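Local structure of metallo-beta-lactamase FIM-1 (Pseudomonas aeruginosa, 6V3Q) at residues 77-82 / 98-103. The protein probably hydrolyses the amide bond of beta-lactam antibiotics with the help of zinc, giving substituted beta-amino acids. Residues are numbered along the deposited sequence; the frame is centred on the assembly and turned at random.
Sequences AVFTHA and IVTYAA. With ZN (zinc ion), chain C.
Ile98 meets Ala77 just ahead of the parallel pairing: its CG2, anti to the backbone N, lies 4.1 Å from Ala77 CB. Val99 contributes backbone, its O accepting from Ala77 N at 2.8 Å with an N-H...O angle of 145°. Thr100 pairs in register with Ala77, and both side chains point to the same face of the sheet. There Thr100 CB stands against CE2 and CZ of Phe79; OG1 of this threonine is instead hydrogen-bonded to Glu119 N. Tyr101 N returns the bond to Ala77 O at 2.8 Å, and the edge of the Tyr101 ring lies beside that oxygen, in the ring plane. Tyr101 sits on the opposite face with Val78, its CB touching Val78 CG2. Tyr101 O takes a CA-H...O contact from Val78 CA and a weak hydrogen bond from Phe79 N (3.3 Å, 139° at the hydrogen). The pairing opens here, CA-CA widening from 4.7 Å for Val78-Tyr101 to 5.4 Å for Phe79-Ala102. With CG roughly anti to the carbonyl carbon but displaced from a staggered position (chi1 -34°), the Phe79 ring brings CD2 obliquely to 3.2 Å from Tyr101 O; Ala102 CB lies at the ring edge. At Ala103, direct pairing gives way to a water that donates to Phe79 O and accepts from Ala103 N. Beyond this, 77-82 leads into the His-X-His-X-Asp zinc motif of the metallo-beta-lactamase superfamily, whose first histidine, His81, binds zinc through NE2 at 2.2 Å alongside His83 and His145. The two strands form a right-handed beta-alpha-beta crossover through helices 84-87 and 90-95, with Leu93 packed on Ala77, Phe79 and Ile98; strand 46-50 flanks 74-78, strand 120-121 flanks 99-102, and Ala103 occupies the N-cap position of helix 104-108.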
loop_
_atom_site.group_PDB
_atom_site.type_symbol
_atom_site.label_atom_id
_atom_site.label_comp_id
_atom_site.label_asym_id
_atom_site.label_seq_id
_atom_site.Cartn_x
_atom_site.Cartn_y
_atom_site.Cartn_z
ATOM N N ALA A 77 19.279 -14.427 -15.089
ATOM C CA ALA A 77 18.266 -14.089 -14.104
ATOM C C ALA A 77 17.855 -15.346 -13.351
ATOM O O ALA A 77 17.786 -16.439 -13.921
ATOM C CB ALA A 77 17.047 -13.432 -14.757
ATOM N N VAL A 78 17.593 -15.178 -12.058
ATOM C CA VAL A 78 17.090 -16.243 -11.201
ATOM C C VAL A 78 15.969 -15.665 -10.349
ATOM O O VAL A 78 15.960 -14.474 -10.022
ATOM C CB VAL A 78 18.206 -16.853 -10.321
ATOM C CG1 VAL A 78 18.773 -15.806 -9.373
ATOM C CG2 VAL A 78 17.695 -18.072 -9.564
ATOM N N PHE A 79 15.001 -16.508 -10.012
ATOM C CA PHE A 79 13.829 -16.090 -9.263
ATOM C C PHE A 79 13.659 -16.995 -8.051
ATOM O O PHE A 79 13.939 -18.196 -8.106
ATOM C CB PHE A 79 12.583 -16.130 -10.150
ATOM C CG PHE A 79 12.858 -15.780 -11.585
ATOM C CD1 PHE A 79 13.104 -14.467 -11.959
ATOM C CD2 PHE A 79 12.888 -16.764 -12.558
ATOM C CE1 PHE A 79 13.370 -14.146 -13.274
ATOM C CE2 PHE A 79 13.150 -16.446 -13.880
ATOM C CZ PHE A 79 13.390 -15.135 -14.237
ATOM N N THR A 80 13.188 -16.405 -6.952
ATOM C CA THR A 80 13.193 -17.093 -5.668
ATOM C C THR A 80 11.936 -17.920 -5.408
ATOM O O THR A 80 12.001 -18.873 -4.623
ATOM C CB THR A 80 13.401 -16.085 -4.532
ATOM O OG1 THR A 80 12.376 -15.085 -4.578
ATOM C CG2 THR A 80 14.761 -15.416 -4.674
ATOM N N HIS A 81 10.807 -17.595 -6.036
ATOM C CA HIS A 81 9.635 -18.469 -6.011
ATOM C C HIS A 81 8.642 -17.978 -7.056
ATOM O O HIS A 81 8.830 -16.928 -7.675
ATOM C CB HIS A 81 8.990 -18.548 -4.621
ATOM C CG HIS A 81 8.345 -17.277 -4.169
ATOM N ND1 HIS A 81 9.068 -16.178 -3.754
ATOM C CD2 HIS A 81 7.041 -16.940 -4.037
ATOM C CE1 HIS A 81 8.236 -15.215 -3.399
ATOM N NE2 HIS A 81 7.000 -15.652 -3.561
ATOM N N ALA A 82 7.582 -18.761 -7.243
ATOM C CA ALA A 82 6.647 -18.554 -8.348
ATOM C C ALA A 82 5.414 -17.781 -7.876
ATOM O O ALA A 82 4.292 -18.286 -7.832
ATOM C CB ALA A 82 6.265 -19.892 -8.970
ATOM N N ILE A 98 17.507 -13.255 -22.194
ATOM C CA ILE A 98 18.153 -13.497 -20.912
ATOM C C ILE A 98 18.075 -14.982 -20.585
ATOM O O ILE A 98 17.064 -15.645 -20.853
ATOM C CB ILE A 98 17.497 -12.650 -19.808
ATOM C CG1 ILE A 98 17.229 -11.226 -20.299
ATOM C CG2 ILE A 98 18.374 -12.617 -18.569
ATOM C CD1 ILE A 98 18.464 -10.476 -20.683
ATOM N N VAL A 99 19.150 -15.518 -20.015
ATOM C CA VAL A 99 19.153 -16.895 -19.532
ATOM C C VAL A 99 18.518 -16.906 -18.147
ATOM O O VAL A 99 19.028 -16.273 -17.217
ATOM C CB VAL A 99 20.575 -17.472 -19.497
ATOM C CG1 VAL A 99 20.529 -18.974 -19.260
ATOM C CG2 VAL A 99 21.319 -17.145 -20.787
ATOM N N THR A 100 17.397 -17.611 -18.011
ATOM C CA THR A 100 16.590 -17.566 -16.800
ATOM C C THR A 100 16.626 -18.907 -16.080
ATOM O O THR A 100 16.573 -19.967 -16.714
ATOM C CB THR A 100 15.145 -17.183 -17.122
ATOM O OG1 THR A 100 14.562 -18.180 -17.971
ATOM C CG2 THR A 100 15.101 -15.838 -17.830
ATOM N N TYR A 101 16.714 -18.851 -14.753
ATOM C CA TYR A 101 16.749 -20.034 -13.907
ATOM C C TYR A 101 15.699 -19.920 -12.810
ATOM O O TYR A 101 15.373 -18.823 -12.348
ATOM C CB TYR A 101 18.122 -20.229 -13.250
ATOM C CG TYR A 101 19.264 -20.500 -14.202
ATOM C CD1 TYR A 101 19.724 -21.791 -14.413
ATOM C CD2 TYR A 101 19.899 -19.462 -14.870
ATOM C CE1 TYR A 101 20.777 -22.044 -15.275
ATOM C CE2 TYR A 101 20.951 -19.703 -15.732
ATOM C CZ TYR A 101 21.386 -20.996 -15.930
ATOM O OH TYR A 101 22.433 -21.238 -16.789
ATOM N N ALA A 102 15.185 -21.071 -12.388
ATOM C CA ALA A 102 14.319 -21.147 -11.221
ATOM C C ALA A 102 14.333 -22.577 -10.709
ATOM O O ALA A 102 14.749 -23.502 -11.412
ATOM C CB ALA A 102 12.889 -20.700 -11.538
ATOM N N ALA A 103 13.882 -22.745 -9.467
ATOM C CA ALA A 103 13.734 -24.080 -8.907
ATOM C C ALA A 103 12.760 -24.889 -9.751
ATOM O O ALA A 103 11.817 -24.342 -10.328
ATOM C CB ALA A 103 13.239 -23.999 -7.463
HETATM ZN ZN ZN C . 5.179 -14.930 -2.528
HETATM O O HOH W 1 12.771 -20.538 -7.907
#